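Local coordinates for 4-alpha-glucanotransferase (Aquifex aeolicus, PDB 1TZ7), which belongs to the amylomaltase (disproportionating enzyme, D-enzyme) family and is built round an eight-stranded parallel beta/alpha barrel, at residues 106-111 against 121-126; 257-262 against 267-272; 276-281 against 312-317. One frame throughout, in Å; residues are numbered along the deposited sequence.

Contact 1 of 3, residues 106-111 against 121-126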
loop_
_atom_site.group_PDB
_atom_site.type_symbol
_atom_site.label_atom_id
_atom_site.label_comp_id
_atom_site.label_asym_id
_atom_site.label_seq_id
_atom_site.Cartn_x
_atom_site.Cartn_y
_atom_site.Cartn_z
ATOM N N ASP A 106 13.729 -16.292 23.266
ATOM C CA ASP A 106 14.031 -15.335 22.197
ATOM C C ASP A 106 12.854 -14.382 21.951
ATOM O O ASP A 106 13.046 -13.250 21.501
ATOM C CB ASP A 106 14.377 -16.072 20.897
ATOM C CG ASP A 106 15.754 -16.707 20.933
ATOM O OD1 ASP A 106 16.686 -16.084 21.482
ATOM O OD2 ASP A 106 15.998 -17.823 20.436
ATOM N N LEU A 107 11.640 -14.850 22.242
ATOM C CA LEU A 107 10.448 -14.006 22.140
ATOM C C LEU A 107 10.425 -12.972 23.258
ATOM O O LEU A 107 10.859 -13.243 24.378
ATOM C CB LEU A 107 9.174 -14.860 22.191
ATOM C CG LEU A 107 8.913 -15.762 20.980
ATOM C CD1 LEU A 107 7.645 -16.567 21.191
ATOM C CD2 LEU A 107 8.823 -14.945 19.687
ATOM N N LYS A 108 9.909 -11.788 22.946
ATOM C CA LYS A 108 10.083 -10.622 23.803
ATOM C C LYS A 108 8.930 -9.623 23.601
ATOM O O LYS A 108 8.904 -8.881 22.623
ATOM C CB LYS A 108 11.421 -9.952 23.494
ATOM C CG LYS A 108 11.685 -8.678 24.274
ATOM C CD LYS A 108 13.114 -8.186 24.060
ATOM C CE LYS A 108 13.467 -8.080 22.566
ATOM N NZ LYS A 108 14.508 -7.045 22.287
ATOM N N ARG A 109 7.989 -9.616 24.541
ATOM C CA ARG A 109 6.786 -8.793 24.429
ATOM C C ARG A 109 7.110 -7.300 24.591
ATOM O O ARG A 109 7.953 -6.923 25.403
ATOM C CB ARG A 109 5.753 -9.214 25.487
ATOM C CG ARG A 109 4.507 -9.874 24.915
ATOM C CD ARG A 109 4.754 -11.261 24.316
ATOM N NE ARG A 109 4.030 -12.317 25.031
ATOM C CZ ARG A 109 2.701 -12.461 25.027
ATOM N NH1 ARG A 109 1.933 -11.617 24.343
ATOM N NH2 ARG A 109 2.139 -13.454 25.709
ATOM N N PHE A 110 6.432 -6.469 23.804
ATOM C CA PHE A 110 6.392 -5.025 24.034
ATOM C C PHE A 110 4.940 -4.594 24.298
ATOM O O PHE A 110 4.011 -5.168 23.733
ATOM C CB PHE A 110 6.934 -4.274 22.811
ATOM C CG PHE A 110 8.365 -4.610 22.473
ATOM C CD1 PHE A 110 9.409 -3.843 22.973
ATOM C CD2 PHE A 110 8.665 -5.691 21.651
ATOM C CE1 PHE A 110 10.729 -4.151 22.659
ATOM C CE2 PHE A 110 9.986 -6.001 21.336
ATOM C CZ PHE A 110 11.012 -5.231 21.840
ATOM N N PRO A 111 4.749 -3.585 25.156
ATOM C CA PRO A 111 3.408 -3.035 25.417
ATOM C C PRO A 111 2.778 -2.404 24.169
ATOM O O PRO A 111 3.504 -1.937 23.279
ATOM C CB PRO A 111 3.671 -1.962 26.490
ATOM C CG PRO A 111 5.012 -2.293 27.049
ATOM C CD PRO A 111 5.787 -2.900 25.942
ATOM N N TYR A 121 13.005 -3.612 13.182
ATOM C CA TYR A 121 13.975 -3.885 12.113
ATOM C C TYR A 121 15.103 -4.745 12.648
ATOM O O TYR A 121 15.498 -5.719 12.019
ATOM C CB TYR A 121 14.551 -2.579 11.537
ATOM C CG TYR A 121 13.606 -1.830 10.617
ATOM C CD1 TYR A 121 12.960 -2.476 9.566
ATOM C CD2 TYR A 121 13.364 -0.477 10.797
ATOM C CE1 TYR A 121 12.091 -1.785 8.724
ATOM C CE2 TYR A 121 12.498 0.219 9.961
ATOM C CZ TYR A 121 11.869 -0.433 8.932
ATOM O OH TYR A 121 11.012 0.266 8.109
ATOM N N GLU A 122 15.616 -4.375 13.821
ATOM C CA GLU A 122 16.760 -5.067 14.428
ATOM C C GLU A 122 16.343 -6.387 15.071
ATOM O O GLU A 122 17.034 -7.405 14.934
ATOM C CB GLU A 122 17.424 -4.168 15.486
ATOM C CG GLU A 122 18.345 -3.107 14.906
ATOM C CD GLU A 122 19.619 -3.693 14.314
ATOM O OE1 GLU A 122 19.907 -4.886 14.567
ATOM O OE2 GLU A 122 20.335 -2.959 13.600
ATOM N N TYR A 123 15.209 -6.356 15.776
ATOM C CA TYR A 123 14.758 -7.500 16.571
ATOM C C TYR A 123 14.267 -8.653 15.680
ATOM O O TYR A 123 14.615 -9.805 15.900
ATOM C CB TYR A 123 13.635 -7.073 17.524
ATOM C CG TYR A 123 13.037 -8.218 18.309
ATOM C CD1 TYR A 123 13.844 -9.060 19.066
ATOM C CD2 TYR A 123 11.665 -8.461 18.290
ATOM C CE1 TYR A 123 13.304 -10.112 19.785
ATOM C CE2 TYR A 123 11.116 -9.510 19.008
ATOM C CZ TYR A 123 11.943 -10.334 19.754
ATOM O OH TYR A 123 11.409 -11.376 20.466
ATOM N N LYS A 124 13.455 -8.330 14.687
ATOM C CA LYS A 124 12.909 -9.350 13.790
ATOM C C LYS A 124 13.987 -9.888 12.833
ATOM O O LYS A 124 13.930 -11.035 12.415
ATOM C CB LYS A 124 11.728 -8.795 13.002
ATOM C CG LYS A 124 10.538 -8.390 13.875
ATOM C CD LYS A 124 9.271 -9.133 13.481
ATOM C CE LYS A 124 8.094 -8.737 14.359
ATOM N NZ LYS A 124 6.887 -8.399 13.558
ATOM N N LYS A 125 14.967 -9.048 12.503
ATOM C CA LYS A 125 16.124 -9.492 11.728
ATOM C C LYS A 125 16.934 -10.514 12.509
ATOM O O LYS A 125 17.443 -11.468 11.941
ATOM C CB LYS A 125 17.017 -8.304 11.356
ATOM C CG LYS A 125 18.134 -8.650 10.345
ATOM C CD LYS A 125 19.285 -7.640 10.400
ATOM C CE LYS A 125 18.944 -6.355 9.644
ATOM N NZ LYS A 125 19.690 -5.172 10.173
ATOM N N GLU A 126 17.045 -10.306 13.818
ATOM C CA GLU A 126 17.814 -11.206 14.675
ATOM C C GLU A 126 17.093 -12.543 14.842
ATOM O O GLU A 126 17.718 -13.595 14.817
ATOM C CB GLU A 126 18.069 -10.560 16.054
ATOM C CG GLU A 126 19.545 -10.351 16.383
ATOM C CD GLU A 126 20.340 -9.802 15.206
ATOM O OE1 GLU A 126 21.395 -10.386 14.874
ATOM O OE2 GLU A 126 19.907 -8.788 14.613
#

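Contact 2 of 3, residues 257-262 against 267-272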
loop_
_atom_site.group_PDB
_atom_site.type_symbol
_atom_site.label_atom_id
_atom_site.label_comp_id
_atom_site.label_asym_id
_atom_site.label_seq_id
_atom_site.Cartn_x
_atom_site.Cartn_y
_atom_site.Cartn_z
ATOM N N ALA A 257 10.117 12.201 -10.415
ATOM C CA ALA A 257 8.666 12.247 -10.347
ATOM C C ALA A 257 8.207 13.276 -9.329
ATOM O O ALA A 257 8.974 13.700 -8.467
ATOM C CB ALA A 257 8.113 10.875 -9.995
ATOM N N GLY A 258 6.949 13.669 -9.441
ATOM C CA GLY A 258 6.345 14.596 -8.508
ATOM C C GLY A 258 4.982 15.054 -8.991
ATOM O O GLY A 258 4.381 14.428 -9.865
ATOM N N VAL A 259 4.494 16.145 -8.411
ATOM C CA VAL A 259 3.296 16.822 -8.909
ATOM C C VAL A 259 3.496 18.344 -8.853
ATOM O O VAL A 259 4.280 18.841 -8.045
ATOM C CB VAL A 259 2.037 16.433 -8.084
ATOM C CG1 VAL A 259 1.561 15.039 -8.464
ATOM C CG2 VAL A 259 2.321 16.516 -6.591
ATOM N N PRO A 260 2.789 19.077 -9.714
ATOM C CA PRO A 260 2.993 20.525 -9.840
ATOM C C PRO A 260 2.430 21.299 -8.646
ATOM O O PRO A 260 1.727 20.718 -7.826
ATOM C CB PRO A 260 2.221 20.876 -11.117
ATOM C CG PRO A 260 1.162 19.843 -11.214
ATOM C CD PRO A 260 1.740 18.588 -10.627
ATOM N N PRO A 261 2.744 22.593 -8.555
ATOM C CA PRO A 261 2.181 23.458 -7.508
ATOM C C PRO A 261 0.648 23.478 -7.521
ATOM O O PRO A 261 0.046 23.613 -8.588
ATOM C CB PRO A 261 2.738 24.848 -7.863
ATOM C CG PRO A 261 3.945 24.580 -8.702
ATOM C CD PRO A 261 3.669 23.324 -9.442
ATOM N N ASP A 262 0.035 23.344 -6.342
ATOM C CA ASP A 262 -1.425 23.420 -6.211
ATOM C C ASP A 262 -1.821 24.799 -5.687
ATOM O O ASP A 262 -1.022 25.731 -5.707
ATOM C CB ASP A 262 -1.955 22.335 -5.243
ATOM C CG ASP A 262 -1.143 21.050 -5.286
ATOM O OD1 ASP A 262 0.045 21.096 -5.659
ATOM O OD2 ASP A 262 -1.616 19.945 -4.949
ATOM N N THR A 267 4.737 24.947 -3.612
ATOM C CA THR A 267 5.794 24.636 -4.578
ATOM C C THR A 267 5.765 23.152 -5.000
ATOM O O THR A 267 6.773 22.607 -5.464
ATOM C CB THR A 267 7.183 24.995 -3.987
ATOM O OG1 THR A 267 8.223 24.460 -4.812
ATOM C CG2 THR A 267 7.403 24.323 -2.625
ATOM N N GLY A 268 4.608 22.514 -4.839
ATOM C CA GLY A 268 4.431 21.131 -5.256
ATOM C C GLY A 268 5.184 20.156 -4.371
ATOM O O GLY A 268 5.738 20.539 -3.340
ATOM N N GLN A 269 5.201 18.887 -4.774
ATOM C CA GLN A 269 5.956 17.861 -4.057
ATOM C C GLN A 269 6.959 17.189 -4.984
ATOM O O GLN A 269 6.636 16.837 -6.120
ATOM C CB GLN A 269 5.015 16.805 -3.450
ATOM C CG GLN A 269 3.557 17.231 -3.355
ATOM C CD GLN A 269 2.684 16.169 -2.708
ATOM O OE1 GLN A 269 2.684 16.019 -1.487
ATOM N NE2 GLN A 269 1.940 15.430 -3.526
ATOM N N LEU A 270 8.178 17.016 -4.489
ATOM C CA LEU A 270 9.207 16.291 -5.213
ATOM C C LEU A 270 9.364 14.891 -4.621
ATOM O O LEU A 270 9.949 14.721 -3.550
ATOM C CB LEU A 270 10.534 17.051 -5.139
ATOM C CG LEU A 270 11.630 16.613 -6.108
ATOM C CD1 LEU A 270 11.237 16.916 -7.542
ATOM C CD2 LEU A 270 12.943 17.298 -5.754
ATOM N N TRP A 271 8.831 13.893 -5.321
ATOM C CA TRP A 271 8.825 12.518 -4.822
ATOM C C TRP A 271 10.207 11.878 -4.934
ATOM O O TRP A 271 10.580 11.048 -4.111
ATOM C CB TRP A 271 7.802 11.676 -5.589
ATOM C CG TRP A 271 6.377 12.117 -5.391
ATOM C CD1 TRP A 271 5.892 12.916 -4.394
ATOM C CD2 TRP A 271 5.257 11.777 -6.210
ATOM N NE1 TRP A 271 4.539 13.096 -4.547
ATOM C CE2 TRP A 271 4.123 12.405 -5.656
ATOM C CE3 TRP A 271 5.091 11.000 -7.366
ATOM C CZ2 TRP A 271 2.849 12.282 -6.213
ATOM C CZ3 TRP A 271 3.826 10.883 -7.917
ATOM C CH2 TRP A 271 2.724 11.519 -7.340
ATOM N N GLY A 272 10.957 12.265 -5.962
ATOM C CA GLY A 272 12.338 11.836 -6.103
ATOM C C GLY A 272 12.490 10.446 -6.715
ATOM O O GLY A 272 13.599 9.925 -6.808
#

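Contact 3 of 3, residues 276-281 against 312-317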
loop_
_atom_site.group_PDB
_atom_site.type_symbol
_atom_site.label_atom_id
_atom_site.label_comp_id
_atom_site.label_asym_id
_atom_site.label_seq_id
_atom_site.Cartn_x
_atom_site.Cartn_y
_atom_site.Cartn_z
ATOM N N TYR A 276 9.107 6.808 -15.523
ATOM C CA TYR A 276 9.126 5.741 -16.502
ATOM C C TYR A 276 9.477 6.292 -17.884
ATOM O O TYR A 276 9.007 7.359 -18.276
ATOM C CB TYR A 276 7.757 5.047 -16.557
ATOM C CG TYR A 276 7.422 4.211 -15.325
ATOM C CD1 TYR A 276 6.217 4.382 -14.656
ATOM C CD2 TYR A 276 8.310 3.246 -14.845
ATOM C CE1 TYR A 276 5.897 3.620 -13.533
ATOM C CE2 TYR A 276 8.002 2.479 -13.722
ATOM C CZ TYR A 276 6.790 2.673 -13.070
ATOM O OH TYR A 276 6.468 1.915 -11.955
ATOM N N ASN A 277 10.311 5.559 -18.612
ATOM C CA ASN A 277 10.398 5.707 -20.055
ATOM C C ASN A 277 9.297 4.888 -20.731
ATOM O O ASN A 277 9.511 3.744 -21.117
ATOM C CB ASN A 277 11.766 5.247 -20.552
ATOM C CG ASN A 277 12.005 5.599 -22.003
ATOM O OD1 ASN A 277 12.154 6.759 -22.351
ATOM N ND2 ASN A 277 12.042 4.598 -22.851
ATOM N N TRP A 278 8.121 5.488 -20.867
ATOM C CA TRP A 278 6.912 4.749 -21.240
ATOM C C TRP A 278 6.990 4.180 -22.652
ATOM O O TRP A 278 6.345 3.178 -22.960
ATOM C CB TRP A 278 5.678 5.636 -21.096
ATOM C CG TRP A 278 5.094 5.603 -19.718
ATOM C CD1 TRP A 278 5.167 6.585 -18.776
ATOM C CD2 TRP A 278 4.354 4.535 -19.126
ATOM N NE1 TRP A 278 4.515 6.193 -17.632
ATOM C CE2 TRP A 278 4.005 4.938 -17.820
ATOM C CE3 TRP A 278 3.943 3.272 -19.566
ATOM C CZ2 TRP A 278 3.267 4.125 -16.954
ATOM C CZ3 TRP A 278 3.205 2.464 -18.697
ATOM C CH2 TRP A 278 2.880 2.895 -17.416
ATOM N N GLU A 279 7.779 4.810 -23.507
ATOM C CA GLU A 279 7.933 4.327 -24.868
ATOM C C GLU A 279 8.643 2.957 -24.882
ATOM O O GLU A 279 8.407 2.140 -25.770
ATOM C CB GLU A 279 8.677 5.360 -25.737
ATOM C CG GLU A 279 10.152 5.082 -25.952
ATOM C CD GLU A 279 10.818 6.137 -26.824
ATOM O OE1 GLU A 279 10.659 7.344 -26.530
ATOM O OE2 GLU A 279 11.497 5.759 -27.806
ATOM N N GLU A 280 9.491 2.712 -23.880
ATOM C CA GLU A 280 10.142 1.403 -23.723
ATOM C C GLU A 280 9.177 0.334 -23.178
ATOM O O GLU A 280 9.297 -0.842 -23.510
ATOM C CB GLU A 280 11.355 1.516 -22.801
ATOM C CG GLU A 280 12.339 0.357 -22.926
ATOM C CD GLU A 280 13.089 0.355 -24.255
ATOM O OE1 GLU A 280 13.467 -0.738 -24.718
ATOM O OE2 GLU A 280 13.297 1.443 -24.829
ATOM N N HIS A 281 8.235 0.747 -22.339
ATOM C CA HIS A 281 7.226 -0.182 -21.808
ATOM C C HIS A 281 6.322 -0.661 -22.908
ATOM O O HIS A 281 6.024 -1.839 -22.996
ATOM C CB HIS A 281 6.434 0.478 -20.663
ATOM C CG HIS A 281 7.309 0.949 -19.568
ATOM N ND1 HIS A 281 7.707 0.137 -18.537
ATOM C CD2 HIS A 281 7.939 2.125 -19.383
ATOM C CE1 HIS A 281 8.525 0.812 -17.748
ATOM N NE2 HIS A 281 8.679 2.017 -18.241
ATOM N N GLU A 312 -2.424 8.578 -17.556
ATOM C CA GLU A 312 -2.812 9.500 -18.630
ATOM C C GLU A 312 -1.702 10.509 -18.906
ATOM O O GLU A 312 -1.333 10.735 -20.051
ATOM C CB GLU A 312 -4.106 10.238 -18.254
ATOM C CG GLU A 312 -4.721 11.043 -19.400
ATOM C CD GLU A 312 -4.138 12.449 -19.516
ATOM O OE1 GLU A 312 -3.989 12.945 -20.658
ATOM O OE2 GLU A 312 -3.828 13.053 -18.469
ATOM N N ALA A 313 -1.190 11.122 -17.845
ATOM C CA ALA A 313 -0.054 12.041 -17.946
ATOM C C ALA A 313 0.610 12.200 -16.579
ATOM O O ALA A 313 -0.063 12.203 -15.552
ATOM C CB ALA A 313 -0.516 13.402 -18.474
ATOM N N TYR A 314 1.933 12.331 -16.575
ATOM C CA TYR A 314 2.685 12.413 -15.326
ATOM C C TYR A 314 3.569 13.654 -15.283
ATOM O O TYR A 314 4.039 14.138 -16.315
ATOM C CB TYR A 314 3.533 11.153 -15.127
ATOM C CG TYR A 314 4.646 10.985 -16.135
ATOM C CD1 TYR A 314 5.934 11.425 -15.855
ATOM C CD2 TYR A 314 4.411 10.375 -17.367
ATOM C CE1 TYR A 314 6.957 11.270 -16.770
ATOM C CE2 TYR A 314 5.427 10.215 -18.291
ATOM C CZ TYR A 314 6.701 10.665 -17.988
ATOM O OH TYR A 314 7.718 10.512 -18.899
ATOM N N TRP A 315 3.787 14.163 -14.079
ATOM C CA TRP A 315 4.606 15.342 -13.880
ATOM C C TRP A 315 6.091 14.951 -13.866
ATOM O O TRP A 315 6.518 14.107 -13.075
ATOM C CB TRP A 315 4.218 16.034 -12.571
ATOM C CG TRP A 315 4.858 17.380 -12.372
ATOM C CD1 TRP A 315 5.817 17.701 -11.459
ATOM C CD2 TRP A 315 4.575 18.585 -13.094
ATOM N NE1 TRP A 315 6.152 19.029 -11.568
ATOM C CE2 TRP A 315 5.404 19.596 -12.567
ATOM C CE3 TRP A 315 3.703 18.916 -14.139
ATOM C CZ2 TRP A 315 5.387 20.908 -13.047
ATOM C CZ3 TRP A 315 3.692 20.228 -14.614
ATOM C CH2 TRP A 315 4.526 21.199 -14.067
ATOM N N GLU A 316 6.857 15.572 -14.752
ATOM C CA GLU A 316 8.254 15.220 -14.968
ATOM C C GLU A 316 9.148 16.456 -14.754
ATOM O O GLU A 316 9.002 17.452 -15.449
ATOM C CB GLU A 316 8.428 14.705 -16.395
ATOM C CG GLU A 316 9.833 14.280 -16.749
ATOM C CD GLU A 316 9.954 13.839 -18.195
ATOM O OE1 GLU A 316 9.724 12.642 -18.478
ATOM O OE2 GLU A 316 10.274 14.687 -19.047
ATOM N N VAL A 317 10.074 16.372 -13.791
ATOM C CA VAL A 317 10.982 17.497 -13.489
ATOM C C VAL A 317 12.474 17.080 -13.630
ATOM O O VAL A 317 12.856 15.989 -13.236
ATOM C CB VAL A 317 10.727 18.077 -12.048
ATOM C CG1 VAL A 317 9.284 17.831 -11.609
ATOM C CG2 VAL A 317 11.705 17.490 -11.034
#

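Contact 1 of 3, residues 106-111 against 121-126
Two torsions bring Y123 and K108 together. With its CG set anti to the backbone N (chi1 176°), Y123 reaches from its helix to the loop 106-111, and a single bend at chi3 (52°) brings the end of the otherwise extended K108 chain over one face of the tyrosine ring. The two side chains run past each other in opposite directions. K108 CE makes a CH-pi contact, 3.9 Å from the centroid of the Y123 ring, while K108 NZ lies farther from that centroid, at 4.4 Å, as an off-centre cation-pi partner. At the start of the same side chain, K108 CB touches Y123 OH at 3.3 Å.

The tyrosine thus serves as an anchor by which helix 117-133 holds the irregular chain that follows helix 94-98, and it contributes 109 of the 186 Å² buried here. Its hydroxyl donates to the carbonyl of D106: Y123 OH to D106 O is 2.7 Å, in the carbonyl plane and on a lone pair, with a C=O...donor angle of 133°. This gives the polar tip of a buried side chain a partner. K108 N is also near, 2.9 Å from Y123 OH, but its angle is too poor for a bond.

Apolar packing continues along the ring, where Y123 CD2 lies at the edge of the F110 ring, near its plane, 4.3 Å from F110 CE2. F110 also rests on V119, one turn earlier in the helix, and D106 packs on L127 and K130 farther along it. L107, whose CB points away from the helix, settles against L97 and E94 of helix 94-98.

Contact 2 of 3, residues 257-262 against 267-272
T267 and P261 meet at the turn end of a beta hairpin, next to the loop that joins its strands, where the proline ring lies beside the T267 backbone. G268, with a positive phi, brings the chain close: its CA is 3.6 Å from V259 O, and its N is 3.7 Å from P261 CA. Q269 then forms the hydrogen-bonded antiparallel pair with V259. V259 N donates to Q269 O at 3.2 Å, and the return bond from Q269 N to V259 O is weak. Their side chains lie next to each other and point the same way, V259 CG2 touching Q269 CG at 3.5 Å.

L270 faces G258 in a non-hydrogen-bonded pair, and its CD1 comes back to A257 O at 4.0 Å. At W271 the bond to A257 O is less regular: W271 N sits 3.2 Å from A257 O but 36° out of the carbonyl plane. With CG beside the backbone N (chi1 -65°), the indole lies over the partner strand. G258 CA rests on one face, 4.1 Å from the centroid of the W271 five-membered ring, and V259 CG1 meets W271 CZ2 at 3.8 Å.

The two strands, 162° apart in direction, belong to a four-stranded antiparallel sheet. Strand 269-274 forms its edge and leads on to helix 278-283, while strand 255-259 has strand 313-318 as its other neighbour, where P260 packs on W315 and L270 reaches V317.

Contact 3 of 3, residues 276-281 against 312-317
W278 and Y314 join the first turn of helix 278-283, with N277 at its N-cap, to strand 313-318 of the four-stranded antiparallel sheet. The contact is small, with 107 Å² buried between the segments, and rests mainly on one aromatic from each side.

The aromatic part is oblique. Y314 CE2 arrives at the edge of the indole, 3.7 Å from W278 CD1, and the W278 five-membered ring and the Y314 ring stand with planes at 47° and centroids 5.6 Å apart. Y314 is directed there by a chi1 of 66°, which places CG between the backbone N and the carbonyl carbon, the crowded position. The indole is braced from within its own segment too, since Y276 CB lies 3.6 Å above the W278 ring plane. Beyond the segments it meets the ring of W289 and touches P333.

A backbone oxygen also meets the strand's side chain, Y276 O lying 3.5 Å from Y314 OH without a hydrogen bond. The Y276 hydroxyl itself bonds to M229 O.

Polar interactions gather on the strand. K246 bonds to the Y314 hydroxyl and forms a salt bridge with E316 OE1, and R328 pairs with E316 OE2; these two cations probably stabilise the buried carboxylate as an anion. The Y314 hydroxyl donates to E316 OE1 over 3.0 Å, meeting that oxygen on its anti side, 31° out of the carboxylate plane.

In the fold
Contacts 2 and 3 belong to one neighbourhood, whereas contact 1 stands apart. The centres of contacts 2 and 3 are 15 Å apart, and strands 255-259 and 313-318 lie next to each other in the same antiparallel sheet, so the two contacts touch directly: G258 O is 3.2 Å from W315 CB, and V259 C is 3.5 Å from W315 CD1. The chain also links them, as strand 269-274 is followed by helix 278-283. Contact 1, a surface contact on helix 117-133, is centred 37 Å from contact 2 and 42 Å from contact 3, and contacts 1 and 3 lie on opposite sides of the chain's centre.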